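Transcriptional activator, putative (Pyrococcus furiosus, PDB 1RTW) is a putative transcriptional activator of the TENA/THI-4/PQQC family, an all-helical protein. Local coordinates at residues B[18-29]-B[134-145]. Residues are numbered along the deposited sequence; the frame is centred on the assembly and turned at random.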
loop_
_atom_site.group_PDB
_atom_site.type_symbol
_atom_site.label_atom_id
_atom_site.label_comp_id
_atom_site.label_asym_id
_atom_site.label_seq_id
_atom_site.Cartn_x
_atom_site.Cartn_y
_atom_site.Cartn_z
ATOM N N LEU B 18 9.833 -29.240 15.080
ATOM C CA LEU B 18 8.982 -29.939 16.033
ATOM C C LEU B 18 9.667 -31.245 16.445
ATOM O O LEU B 18 9.234 -32.338 16.059
ATOM C CB LEU B 18 7.610 -30.229 15.408
ATOM C CG LEU B 18 6.750 -29.014 15.046
ATOM C CD1 LEU B 18 5.548 -29.420 14.202
ATOM C CD2 LEU B 18 6.313 -28.315 16.308
ATOM N N PRO B 19 10.722 -31.153 17.277
ATOM C CA PRO B 19 11.291 -29.928 17.842
ATOM C C PRO B 19 12.578 -29.446 17.168
ATOM O O PRO B 19 13.268 -30.192 16.473
ATOM C CB PRO B 19 11.610 -30.365 19.250
ATOM C CG PRO B 19 12.236 -31.731 18.977
ATOM C CD PRO B 19 11.326 -32.340 17.917
ATOM N N HIS B 20 12.892 -28.177 17.388
ATOM C CA HIS B 20 14.124 -27.597 16.871
ATOM C C HIS B 20 15.050 -27.582 18.074
ATOM O O HIS B 20 14.580 -27.634 19.211
ATOM C CB HIS B 20 13.900 -26.164 16.381
ATOM C CG HIS B 20 15.156 -25.463 15.965
ATOM N ND1 HIS B 20 15.964 -24.790 16.854
ATOM C CD2 HIS B 20 15.747 -25.334 14.751
ATOM C CE1 HIS B 20 16.997 -24.277 16.210
ATOM N NE2 HIS B 20 16.889 -24.593 14.931
ATOM N N LYS B 21 16.354 -27.509 17.817
ATOM C CA LYS B 21 17.370 -27.477 18.867
ATOM C C LYS B 21 16.957 -26.557 20.013
ATOM O O LYS B 21 16.999 -26.948 21.184
ATOM C CB LYS B 21 18.706 -27.006 18.274
ATOM C CG LYS B 21 19.873 -26.963 19.242
ATOM C CD LYS B 21 21.106 -26.351 18.572
ATOM C CE LYS B 21 22.271 -26.237 19.543
ATOM N NZ LYS B 21 23.443 -25.540 18.921
ATOM N N PHE B 22 16.487 -25.366 19.655
ATOM C CA PHE B 22 16.065 -24.371 20.633
ATOM C C PHE B 22 14.953 -24.870 21.552
ATOM O O PHE B 22 14.957 -24.572 22.748
ATOM C CB PHE B 22 15.621 -23.090 19.920
ATOM C CG PHE B 22 15.333 -21.941 20.847
ATOM C CD1 PHE B 22 14.045 -21.719 21.323
ATOM C CD2 PHE B 22 16.347 -21.058 21.213
ATOM C CE1 PHE B 22 13.771 -20.635 22.148
ATOM C CE2 PHE B 22 16.085 -19.965 22.039
ATOM C CZ PHE B 22 14.792 -19.753 22.508
ATOM N N LEU B 23 14.008 -25.622 20.993
ATOM C CA LEU B 23 12.887 -26.154 21.762
ATOM C C LEU B 23 13.302 -27.275 22.708
ATOM O O LEU B 23 12.740 -27.408 23.793
ATOM C CB LEU B 23 11.764 -26.618 20.830
ATOM C CG LEU B 23 11.239 -25.569 19.834
ATOM C CD1 LEU B 23 10.091 -26.142 19.035
ATOM C CD2 LEU B 23 10.790 -24.305 20.547
ATOM N N ILE B 24 14.280 -28.078 22.296
ATOM C CA ILE B 24 14.781 -29.171 23.127
ATOM C C ILE B 24 15.440 -28.583 24.365
ATOM O O ILE B 24 15.271 -29.091 25.476
ATOM C CB ILE B 24 15.853 -30.003 22.393
ATOM C CG1 ILE B 24 15.247 -30.712 21.186
ATOM C CG2 ILE B 24 16.487 -31.009 23.347
ATOM C CD1 ILE B 24 16.282 -31.404 20.314
ATOM N N GLU B 25 16.178 -27.500 24.166
ATOM C CA GLU B 25 16.880 -26.862 25.262
ATOM C C GLU B 25 15.936 -26.147 26.206
ATOM O O GLU B 25 16.176 -26.111 27.410
ATOM C CB GLU B 25 17.969 -25.938 24.728
ATOM C CG GLU B 25 19.012 -26.692 23.918
ATOM C CD GLU B 25 20.182 -25.837 23.483
ATOM O OE1 GLU B 25 20.184 -24.613 23.718
ATOM O OE2 GLU B 25 21.113 -26.415 22.897
HETATM N N MSE B 26 14.859 -25.590 25.662
HETATM C CA MSE B 26 13.855 -24.922 26.484
HETATM C C MSE B 26 13.198 -25.987 27.371
HETATM O O MSE B 26 13.013 -25.781 28.575
HETATM C CB MSE B 26 12.778 -24.279 25.604
HETATM C CG MSE B 26 13.189 -23.001 24.891
HETATM SE SE MSE B 26 13.223 -21.432 26.025
HETATM C CE MSE B 26 11.623 -21.744 27.029
ATOM N N ALA B 27 12.898 -27.134 26.761
ATOM C CA ALA B 27 12.246 -28.261 27.429
ATOM C C ALA B 27 13.097 -28.959 28.484
ATOM O O ALA B 27 12.571 -29.414 29.498
ATOM C CB ALA B 27 11.751 -29.277 26.400
ATOM N N GLU B 28 14.402 -29.043 28.242
ATOM C CA GLU B 28 15.321 -29.687 29.170
ATOM C C GLU B 28 16.029 -28.671 30.055
ATOM O O GLU B 28 16.829 -29.042 30.913
ATOM C CB GLU B 28 16.363 -30.502 28.397
ATOM C CG GLU B 28 15.776 -31.631 27.545
ATOM C CD GLU B 28 16.834 -32.429 26.780
ATOM O OE1 GLU B 28 18.043 -32.171 26.968
ATOM O OE2 GLU B 28 16.453 -33.322 25.986
ATOM N N ASN B 29 15.733 -27.392 29.835
ATOM C CA ASN B 29 16.340 -26.287 30.577
ATOM C C ASN B 29 17.842 -26.142 30.403
ATOM O O ASN B 29 18.514 -25.483 31.205
ATOM C CB ASN B 29 15.980 -26.342 32.057
ATOM C CG ASN B 29 14.849 -25.410 32.398
ATOM O OD1 ASN B 29 13.693 -25.828 32.498
ATOM N ND2 ASN B 29 15.169 -24.126 32.547
ATOM N N GLU B 134 2.129 -24.923 17.713
ATOM C CA GLU B 134 2.690 -26.273 17.741
ATOM C C GLU B 134 4.035 -26.367 18.463
ATOM O O GLU B 134 4.230 -27.247 19.306
ATOM C CB GLU B 134 2.820 -26.825 16.319
ATOM C CG GLU B 134 1.486 -27.097 15.635
ATOM C CD GLU B 134 0.625 -28.094 16.387
ATOM O OE1 GLU B 134 1.173 -29.075 16.931
ATOM O OE2 GLU B 134 -0.606 -27.898 16.437
ATOM N N ALA B 135 4.947 -25.442 18.156
ATOM C CA ALA B 135 6.280 -25.429 18.763
ATOM C C ALA B 135 6.242 -25.293 20.273
ATOM O O ALA B 135 6.875 -26.064 20.989
ATOM C CB ALA B 135 7.118 -24.318 18.163
ATOM N N TRP B 136 5.492 -24.309 20.751
ATOM C CA TRP B 136 5.382 -24.075 22.176
ATOM C C TRP B 136 4.530 -25.143 22.856
ATOM O O TRP B 136 4.675 -25.391 24.050
ATOM C CB TRP B 136 4.881 -22.656 22.436
ATOM C CG TRP B 136 5.903 -21.656 21.993
ATOM C CD1 TRP B 136 5.910 -20.947 20.820
ATOM C CD2 TRP B 136 7.128 -21.332 22.660
ATOM N NE1 TRP B 136 7.061 -20.214 20.716
ATOM C CE2 TRP B 136 7.823 -20.426 21.825
ATOM C CE3 TRP B 136 7.699 -21.716 23.876
ATOM C CZ2 TRP B 136 9.075 -19.910 22.174
ATOM C CZ3 TRP B 136 8.944 -21.200 24.217
ATOM C CH2 TRP B 136 9.613 -20.302 23.370
ATOM N N LYS B 137 3.679 -25.807 22.082
ATOM C CA LYS B 137 2.851 -26.877 22.625
ATOM C C LYS B 137 3.801 -28.053 22.865
ATOM O O LYS B 137 3.726 -28.724 23.896
ATOM C CB LYS B 137 1.748 -27.264 21.636
ATOM C CG LYS B 137 0.559 -27.960 22.275
ATOM C CD LYS B 137 -0.656 -27.971 21.355
ATOM C CE LYS B 137 -0.387 -28.721 20.057
ATOM N NZ LYS B 137 -1.572 -28.714 19.153
ATOM N N TRP B 138 4.726 -28.258 21.927
ATOM C CA TRP B 138 5.712 -29.320 22.046
ATOM C C TRP B 138 6.533 -29.082 23.305
ATOM O O TRP B 138 6.796 -30.007 24.072
ATOM C CB TRP B 138 6.648 -29.343 20.839
ATOM C CG TRP B 138 7.600 -30.520 20.860
ATOM C CD1 TRP B 138 7.411 -31.732 20.268
ATOM C CD2 TRP B 138 8.858 -30.603 21.547
ATOM N NE1 TRP B 138 8.464 -32.569 20.546
ATOM C CE2 TRP B 138 9.364 -31.903 21.328
ATOM C CE3 TRP B 138 9.598 -29.710 22.328
ATOM C CZ2 TRP B 138 10.590 -32.330 21.862
ATOM C CZ3 TRP B 138 10.817 -30.136 22.860
ATOM C CH2 TRP B 138 11.296 -31.439 22.624
ATOM N N VAL B 139 6.948 -27.835 23.503
ATOM C CA VAL B 139 7.735 -27.474 24.668
ATOM C C VAL B 139 6.986 -27.750 25.973
ATOM O O VAL B 139 7.552 -28.326 26.898
ATOM C CB VAL B 139 8.186 -26.003 24.606
ATOM C CG1 VAL B 139 8.832 -25.596 25.912
ATOM C CG2 VAL B 139 9.178 -25.815 23.472
ATOM N N ARG B 140 5.712 -27.373 26.039
ATOM C CA ARG B 140 4.924 -27.600 27.249
ATOM C C ARG B 140 4.797 -29.092 27.553
ATOM O O ARG B 140 4.801 -29.501 28.716
ATOM C CB ARG B 140 3.521 -27.000 27.112
ATOM C CG ARG B 140 2.657 -27.189 28.361
ATOM C CD ARG B 140 1.202 -26.805 28.120
ATOM N NE ARG B 140 0.607 -27.562 27.016
ATOM C CZ ARG B 140 -0.530 -27.238 26.407
ATOM N NH1 ARG B 140 -1.214 -26.166 26.789
ATOM N NH2 ARG B 140 -0.985 -27.982 25.407
ATOM N N GLU B 141 4.747 -29.891 26.494
ATOM C CA GLU B 141 4.595 -31.331 26.596
ATOM C C GLU B 141 5.876 -32.126 26.801
ATOM O O GLU B 141 5.823 -33.335 27.007
ATOM C CB GLU B 141 3.840 -31.848 25.377
ATOM C CG GLU B 141 2.413 -31.313 25.306
ATOM C CD GLU B 141 1.740 -31.525 23.958
ATOM O OE1 GLU B 141 2.372 -32.075 23.028
ATOM O OE2 GLU B 141 0.562 -31.128 23.825
ATOM N N ASN B 142 7.025 -31.466 26.726
ATOM C CA ASN B 142 8.289 -32.160 26.932
ATOM C C ASN B 142 9.117 -31.474 28.010
ATOM O O ASN B 142 10.295 -31.778 28.200
ATOM C CB ASN B 142 9.067 -32.286 25.618
ATOM C CG ASN B 142 8.515 -33.386 24.720
ATOM O OD1 ASN B 142 8.912 -34.550 24.825
ATOM N ND2 ASN B 142 7.583 -33.024 23.845
ATOM N N LEU B 143 8.455 -30.594 28.751
ATOM C CA LEU B 143 9.069 -29.836 29.832
ATOM C C LEU B 143 9.363 -30.746 31.030
ATOM O O LEU B 143 8.434 -31.238 31.682
ATOM C CB LEU B 143 8.120 -28.707 30.251
ATOM C CG LEU B 143 8.650 -27.498 31.016
ATOM C CD1 LEU B 143 9.691 -26.770 30.183
ATOM C CD2 LEU B 143 7.494 -26.567 31.343
ATOM N N LYS B 144 10.649 -30.993 31.293
ATOM C CA LYS B 144 11.063 -31.835 32.419
ATOM C C LYS B 144 10.601 -31.179 33.711
ATOM O O LYS B 144 9.863 -31.779 34.495
ATOM C CB LYS B 144 12.582 -32.006 32.472
ATOM C CG LYS B 144 13.203 -32.695 31.276
ATOM C CD LYS B 144 14.611 -33.170 31.610
ATOM C CE LYS B 144 15.470 -32.040 32.170
ATOM N NZ LYS B 144 16.813 -32.509 32.615
ATOM N N GLU B 145 11.050 -29.946 33.928
ATOM C CA GLU B 145 10.666 -29.185 35.109
ATOM C C GLU B 145 10.215 -27.810 34.667
ATOM O O GLU B 145 10.176 -27.514 33.476
ATOM C CB GLU B 145 11.810 -29.070 36.124
ATOM C CG GLU B 145 13.044 -28.326 35.641
ATOM C CD GLU B 145 14.008 -29.223 34.893
ATOM O OE1 GLU B 145 14.708 -30.021 35.554
ATOM O OE2 GLU B 145 14.069 -29.128 33.647
#
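P19 lies on the indole of W138, its CB 3.3 Å from the centroid of the six-membered ring and 8° off the ring normal, a CH-pi contact. A proline suits this place because its ring is rigid and its C-H groups are slightly polarised; the cis peptide bond before it belongs to the turn leading into helix 21-28. W138 has CG anti to its backbone N (chi1 -174°), which carries the indole out against P19, while ND2 of N142 lies over the centre of the opposite face. That amide is held by its own helix, N142 ND2 donating to W138 O at 3.1 Å, so the tryptophan is sandwiched between a proline and an amide.

Beside the indole the packing is apolar and close. L23 spreads its two methyls, CD1 meeting A135 CB at 3.6 Å and CD2 meeting V139 CG2 at 3.7 Å. The axes of the short segments approach to 8.5 Å and cross at -33°, consistent with the small A135 and branched V139 between them. Buried A27 has its CB 3.4 Å from N142 O and also against W138. Selenomethionine M26, bent at chi2 and chi3, brings CE to the edge of the W136 ring, 3.9 Å from CZ3. I153 of helix 150-157 adjoins both M26 and V139, extending this core.

The solvent side begins at E28, where the exposed, poorly ordered side chains of K144 and E145 touch E28 and N29 without a salt bridge between the segments. The chemistry implies that, in this all-helical family fold, the turn and short helix 21-28 pack on the end of long helix 118-142 mainly through apolar and aromatic groups, with one nearly straight backbone bond (3.1 Å) from K144 N, in the loop after helix 118-142, to A27 O near the end of helix 21-28.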